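Local coordinates for uncharacterized protein from DUF35 family (Sulfolobus solfataricus, PDB 3IRB), which is of unknown function but binds zinc through a ribbon domain joined to an OB-fold domain and may bind acyl-CoA, at residues Y87-N92 against A100-I105; Y104-R109 against C119-N124. All blocks are in the same frame, centred on the assembly; numbering follows the deposited sequence.

Contact 1: residues Y87-N92 against A100-I105; sequences YTIIYN and AQPVYI. With SO4 (sulfate ion), chain D.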
loop_
_atom_site.group_PDB
_atom_site.type_symbol
_atom_site.label_atom_id
_atom_site.label_comp_id
_atom_site.label_asym_id
_atom_site.label_seq_id
_atom_site.Cartn_x
_atom_site.Cartn_y
_atom_site.Cartn_z
ATOM N N TYR A 87 0.433 12.028 2.945
ATOM C CA TYR A 87 -0.649 11.559 3.818
ATOM C C TYR A 87 -1.595 12.685 4.130
ATOM O O TYR A 87 -1.255 13.874 3.930
ATOM C CB TYR A 87 -0.114 11.030 5.146
ATOM C CG TYR A 87 0.610 12.042 5.993
ATOM C CD1 TYR A 87 1.946 12.277 5.801
ATOM C CD2 TYR A 87 -0.061 12.785 6.993
ATOM C CE1 TYR A 87 2.629 13.203 6.568
ATOM C CE2 TYR A 87 0.623 13.713 7.765
ATOM C CZ TYR A 87 1.973 13.905 7.546
ATOM O OH TYR A 87 2.685 14.828 8.271
ATOM N N THR A 88 -2.768 12.279 4.618
ATOM C CA THR A 88 -3.667 13.134 5.314
ATOM C C THR A 88 -3.922 12.524 6.685
ATOM O O THR A 88 -3.480 11.415 6.988
ATOM C CB THR A 88 -4.973 13.403 4.526
ATOM O OG1 THR A 88 -5.683 14.448 5.189
ATOM C CG2 THR A 88 -5.863 12.178 4.447
ATOM N N ILE A 89 -4.583 13.297 7.530
ATOM C CA ILE A 89 -4.749 12.995 8.939
ATOM C C ILE A 89 -6.226 13.190 9.246
ATOM O O ILE A 89 -6.875 14.084 8.704
ATOM C CB ILE A 89 -3.867 13.899 9.831
ATOM C CG1 ILE A 89 -3.965 13.494 11.297
ATOM C CG2 ILE A 89 -4.231 15.378 9.682
ATOM C CD1 ILE A 89 -2.964 14.288 12.241
ATOM N N ILE A 90 -6.757 12.291 10.055
ATOM C CA ILE A 90 -8.122 12.330 10.521
ATOM C C ILE A 90 -8.075 12.427 12.028
ATOM O O ILE A 90 -7.530 11.537 12.691
ATOM C CB ILE A 90 -8.846 11.049 10.106
ATOM C CG1 ILE A 90 -8.902 10.963 8.585
ATOM C CG2 ILE A 90 -10.263 10.995 10.712
ATOM C CD1 ILE A 90 -9.406 9.590 8.063
ATOM N N TYR A 91 -8.626 13.512 12.569
ATOM C CA TYR A 91 -8.496 13.815 13.984
ATOM C C TYR A 91 -9.615 13.218 14.816
ATOM O O TYR A 91 -9.437 13.012 16.020
ATOM C CB TYR A 91 -8.465 15.355 14.212
ATOM C CG TYR A 91 -7.199 16.037 13.717
ATOM C CD1 TYR A 91 -6.051 16.059 14.488
ATOM C CD2 TYR A 91 -7.158 16.677 12.473
ATOM C CE1 TYR A 91 -4.870 16.697 14.019
ATOM C CE2 TYR A 91 -5.983 17.324 12.016
ATOM C CZ TYR A 91 -4.850 17.318 12.795
ATOM O OH TYR A 91 -3.674 17.946 12.341
ATOM N N ASN A 92 -10.764 12.932 14.186
ATOM C CA ASN A 92 -11.951 12.499 14.935
ATOM C C ASN A 92 -12.542 11.249 14.307
ATOM O O ASN A 92 -12.357 11.015 13.121
ATOM C CB ASN A 92 -13.009 13.599 14.908
ATOM C CG ASN A 92 -12.511 14.920 15.517
ATOM O OD1 ASN A 92 -12.373 15.028 16.726
ATOM N ND2 ASN A 92 -12.299 15.924 14.692
ATOM N N ALA A 100 -7.570 9.682 20.495
ATOM C CA ALA A 100 -6.322 9.608 21.268
ATOM C C ALA A 100 -5.123 9.624 20.318
ATOM O O ALA A 100 -4.192 10.395 20.479
ATOM C CB ALA A 100 -6.302 8.301 22.101
ATOM N N GLN A 101 -5.165 8.743 19.326
ATOM C CA GLN A 101 -4.144 8.692 18.298
ATOM C C GLN A 101 -4.858 8.963 16.999
ATOM O O GLN A 101 -5.714 8.179 16.605
ATOM C CB GLN A 101 -3.504 7.308 18.249
ATOM C CG GLN A 101 -2.559 7.052 19.407
ATOM C CD GLN A 101 -2.574 5.607 19.848
ATOM O OE1 GLN A 101 -2.559 4.685 19.023
ATOM N NE2 GLN A 101 -2.617 5.398 21.158
ATOM N N PRO A 102 -4.544 10.083 16.349
ATOM C CA PRO A 102 -5.088 10.330 15.018
ATOM C C PRO A 102 -4.762 9.205 14.062
ATOM O O PRO A 102 -3.714 8.518 14.201
ATOM C CB PRO A 102 -4.356 11.595 14.559
ATOM C CG PRO A 102 -3.936 12.262 15.793
ATOM C CD PRO A 102 -3.692 11.189 16.812
ATOM N N VAL A 103 -5.652 9.022 13.093
ATOM C CA VAL A 103 -5.469 8.042 12.039
ATOM C C VAL A 103 -4.938 8.764 10.818
ATOM O O VAL A 103 -5.438 9.833 10.432
ATOM C CB VAL A 103 -6.789 7.347 11.695
ATOM C CG1 VAL A 103 -6.640 6.497 10.422
ATOM C CG2 VAL A 103 -7.261 6.505 12.881
ATOM N N TYR A 104 -3.903 8.214 10.230
ATOM C CA TYR A 104 -3.348 8.801 9.024
ATOM C C TYR A 104 -3.694 7.904 7.847
ATOM O O TYR A 104 -3.597 6.692 7.954
ATOM C CB TYR A 104 -1.848 8.931 9.158
ATOM C CG TYR A 104 -1.367 9.837 10.249
ATOM C CD1 TYR A 104 -1.312 9.392 11.573
ATOM C CD2 TYR A 104 -0.927 11.121 9.980
ATOM C CE1 TYR A 104 -0.864 10.206 12.585
ATOM C CE2 TYR A 104 -0.455 11.939 11.003
ATOM C CZ TYR A 104 -0.451 11.472 12.299
ATOM O OH TYR A 104 0.010 12.252 13.326
ATOM N N ILE A 105 -4.042 8.494 6.705
ATOM C CA ILE A 105 -4.176 7.742 5.477
ATOM C C ILE A 105 -2.906 8.128 4.710
ATOM O O ILE A 105 -2.704 9.318 4.431
ATOM C CB ILE A 105 -5.441 8.140 4.678
ATOM C CG1 ILE A 105 -6.707 8.094 5.550
ATOM C CG2 ILE A 105 -5.585 7.252 3.448
ATOM C CD1 ILE A 105 -7.040 6.717 6.225
HETATM S S SO4 D . -11.252 15.411 10.908
HETATM O O1 SO4 D . -9.787 15.388 10.870
HETATM O O2 SO4 D . -11.722 16.620 11.574
HETATM O O3 SO4 D . -11.659 14.227 11.685
HETATM O O4 SO4 D . -11.739 15.454 9.547
#

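Contact 2: residues Y104-R109 against C119-N124; sequences YIALIR and CYAEGN. With SO4 (sulfate ion), chain F.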
loop_
_atom_site.group_PDB
_atom_site.type_symbol
_atom_site.label_atom_id
_atom_site.label_comp_id
_atom_site.label_asym_id
_atom_site.label_seq_id
_atom_site.Cartn_x
_atom_site.Cartn_y
_atom_site.Cartn_z
ATOM N N TYR A 104 -3.903 8.214 10.230
ATOM C CA TYR A 104 -3.348 8.801 9.024
ATOM C C TYR A 104 -3.694 7.904 7.847
ATOM O O TYR A 104 -3.597 6.692 7.954
ATOM C CB TYR A 104 -1.848 8.931 9.158
ATOM C CG TYR A 104 -1.367 9.837 10.249
ATOM C CD1 TYR A 104 -1.312 9.392 11.573
ATOM C CD2 TYR A 104 -0.927 11.121 9.980
ATOM C CE1 TYR A 104 -0.864 10.206 12.585
ATOM C CE2 TYR A 104 -0.455 11.939 11.003
ATOM C CZ TYR A 104 -0.451 11.472 12.299
ATOM O OH TYR A 104 0.010 12.252 13.326
ATOM N N ILE A 105 -4.042 8.494 6.705
ATOM C CA ILE A 105 -4.176 7.742 5.477
ATOM C C ILE A 105 -2.906 8.128 4.710
ATOM O O ILE A 105 -2.704 9.318 4.431
ATOM C CB ILE A 105 -5.441 8.140 4.678
ATOM C CG1 ILE A 105 -6.707 8.094 5.550
ATOM C CG2 ILE A 105 -5.585 7.252 3.448
ATOM C CD1 ILE A 105 -7.040 6.717 6.225
ATOM N N ALA A 106 -2.048 7.156 4.435
ATOM C CA ALA A 106 -0.730 7.431 3.832
ATOM C C ALA A 106 -0.518 6.681 2.546
ATOM O O ALA A 106 -1.002 5.560 2.396
ATOM C CB ALA A 106 0.404 7.079 4.823
ATOM N N LEU A 107 0.218 7.291 1.620
ATOM C CA LEU A 107 0.823 6.556 0.507
ATOM C C LEU A 107 2.202 6.122 0.919
ATOM O O LEU A 107 3.077 6.949 1.212
ATOM C CB LEU A 107 0.927 7.420 -0.726
ATOM C CG LEU A 107 1.491 6.694 -1.943
ATOM C CD1 LEU A 107 0.659 5.475 -2.286
ATOM C CD2 LEU A 107 1.572 7.705 -3.103
ATOM N N ILE A 108 2.399 4.833 1.013
ATOM C CA ILE A 108 3.655 4.287 1.463
ATOM C C ILE A 108 4.371 3.797 0.204
ATOM O O ILE A 108 3.770 3.107 -0.625
ATOM C CB ILE A 108 3.459 3.107 2.407
ATOM C CG1 ILE A 108 2.720 3.540 3.677
ATOM C CG2 ILE A 108 4.790 2.416 2.700
ATOM C CD1 ILE A 108 3.392 4.614 4.478
ATOM N N ARG A 109 5.628 4.178 0.061
ATOM C CA ARG A 109 6.415 3.781 -1.115
ATOM C C ARG A 109 7.713 3.121 -0.722
ATOM O O ARG A 109 8.089 3.087 0.440
ATOM C CB ARG A 109 6.715 4.985 -1.995
ATOM C CG ARG A 109 5.449 5.614 -2.630
ATOM C CD ARG A 109 5.798 6.613 -3.698
ATOM N NE ARG A 109 6.249 5.920 -4.896
ATOM C CZ ARG A 109 6.791 6.496 -5.958
ATOM N NH1 ARG A 109 6.969 7.816 -6.004
ATOM N NH2 ARG A 109 7.168 5.741 -6.983
ATOM N N CYS A 119 -2.275 2.994 2.807
ATOM C CA CYS A 119 -2.242 2.353 4.099
ATOM C C CYS A 119 -2.788 3.252 5.173
ATOM O O CYS A 119 -2.819 4.478 5.037
ATOM C CB CYS A 119 -0.779 2.031 4.492
ATOM S SG CYS A 119 0.124 0.939 3.409
ATOM N N TYR A 120 -3.195 2.624 6.274
ATOM C CA TYR A 120 -3.344 3.305 7.541
ATOM C C TYR A 120 -1.993 3.432 8.227
ATOM O O TYR A 120 -1.211 2.475 8.248
ATOM C CB TYR A 120 -4.220 2.476 8.467
ATOM C CG TYR A 120 -5.637 2.339 8.021
ATOM C CD1 TYR A 120 -6.469 3.459 7.930
ATOM C CD2 TYR A 120 -6.160 1.093 7.736
ATOM C CE1 TYR A 120 -7.801 3.317 7.552
ATOM C CE2 TYR A 120 -7.466 0.941 7.371
ATOM C CZ TYR A 120 -8.283 2.042 7.275
ATOM O OH TYR A 120 -9.586 1.830 6.926
ATOM N N ALA A 121 -1.727 4.607 8.793
ATOM C CA ALA A 121 -0.469 4.863 9.507
ATOM C C ALA A 121 -0.800 5.459 10.864
ATOM O O ALA A 121 -1.779 6.193 10.995
ATOM C CB ALA A 121 0.447 5.819 8.689
ATOM N N GLU A 122 -0.011 5.111 11.872
ATOM C CA GLU A 122 -0.138 5.709 13.187
ATOM C C GLU A 122 1.263 5.954 13.747
ATOM O O GLU A 122 2.232 5.365 13.290
ATOM C CB GLU A 122 -1.031 4.880 14.122
ATOM C CG GLU A 122 -2.528 4.899 13.673
ATOM C CD GLU A 122 -3.547 4.475 14.716
ATOM O OE1 GLU A 122 -3.248 4.516 15.933
ATOM O OE2 GLU A 122 -4.672 4.088 14.289
ATOM N N GLY A 123 1.344 6.904 14.679
ATOM C CA GLY A 123 2.568 7.302 15.308
ATOM C C GLY A 123 2.975 8.741 14.972
ATOM O O GLY A 123 2.142 9.604 14.685
ATOM N N ASN A 124 4.279 8.968 15.005
ATOM C CA ASN A 124 4.880 10.283 14.749
ATOM C C ASN A 124 5.097 10.446 13.265
ATOM O O ASN A 124 6.219 10.622 12.799
ATOM C CB ASN A 124 6.179 10.419 15.533
ATOM C CG ASN A 124 5.941 10.415 16.994
ATOM O OD1 ASN A 124 4.986 11.030 17.475
ATOM N ND2 ASN A 124 6.795 9.706 17.737
HETATM S S SO4 F . 4.161 10.005 -6.090
HETATM O O1 SO4 F . 5.349 9.928 -5.234
HETATM O O2 SO4 F . 2.991 10.364 -5.287
HETATM O O3 SO4 F . 3.947 8.682 -6.700
HETATM O O4 SO4 F . 4.424 11.041 -7.100
HETATM O O HOH W 1 0.362 11.221 15.846
#

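Contact 1: residues Y87-N92 against A100-I105
Thr88 and Ile90 each exchange a pair of backbone hydrogen bonds with the facing strand, Thr88 with Ile105 and Ile90 with Val103, in an antiparallel beta hairpin of the OB-fold domain. Ile90 N reaches Val103 O at 2.8 Å, and Val103 N returns a longer bond of 3.2 Å to Ile90 O. At the other pair, Ile105 N sits well above the carbonyl plane of Thr88 O, an acceptor that also takes a CA-H contact from Tyr104. Past Ile90, a sulfate, probably from the crystallisation liquor, accepts hydrogen bonds from Tyr91 N, Asn92 N and the side-chain Asn92 ND2. On one face of the sheet the Tyr104 ring meets Ile89 with a face and Tyr87 with an edge. CG1 of Ile89 is anti to its backbone N (chi1 -175°), which lays it over the Tyr104 ring, 4.2 Å from the centroid. The edge of the Tyr104 ring, at CD2, is turned toward the face of Tyr87 in an offset edge-to-face pair with the planes at 69°. An alanine at Tyr104 would probably leave Ile89 CG1 and the Tyr87 ring without their shared partner. On the other face Ile90 CD1 crosses to Ile105 CG1 at 4.0 Å.

Contact 2: residues Y104-R109 against C119-N124
Tyr104 and Ala121, then Ala106 and Cys119, form hydrogen-bonded pairs of an antiparallel hairpin in the OB-fold domain, with Ile105 and Tyr120 as the non-hydrogen-bonded pair between them and the short strand axes at 117°. The bond from Ala106 N to Cys119 O is 2.9 Å long and almost straight, 178° at the hydrogen; Ala121 N instead approaches Tyr104 O tilted from the carbonyl plane. On the face that carries Tyr104, Ala106, Cys119 and Ala121, Ala121 CB meets Tyr104 CB at 3.9 Å and Ala106 CB slightly farther off. Farther along, Cys119 SG is anti to its carbonyl carbon (chi1 -60°), which sets it against Ile108 CG1 at 3.7 Å. On the reverse face Ile105 and Tyr120 run side by side, and Ile105 CD1 touches both CD1 and CE1 of the ring, with Trp16, Tyr17 and Met20 of helix 12-28 packing on this pair. Gly123 has a backbone conformation in which a side chain would collide with the carbonyl O of Glu122. Its own carbonyl is joined to the Tyr104 phenol through one water, which donates to Gly123 O at 2.7 Å and lies 2.7 Å from Tyr104 OH, in the plane of the ring.

How the contacts relate
From the N terminus, helix 12-28 comes first, and residues of both contacts later pack against it. After helix 30-41 and the zinc ribbon, strand 83-92 leads through a short connection into strand 98-109, and contact 1 closes that loop; the chain next turns back into strand 114-123, where contact 2 closes a second one. The two loops follow each other without nesting, overlapping only at Tyr104 and Ile105, so strand 98-109 is the middle member of a three-stranded antiparallel meander. The centres of contacts 1 and 2 lie about 9 Å apart, and they also touch directly, with Val103 CG2 against Glu122 OE2 and Tyr87 CB against Ala106 CA. Strand 114-123 carries the sheet onward by parallel pairing with strands 56-58 and 141-144.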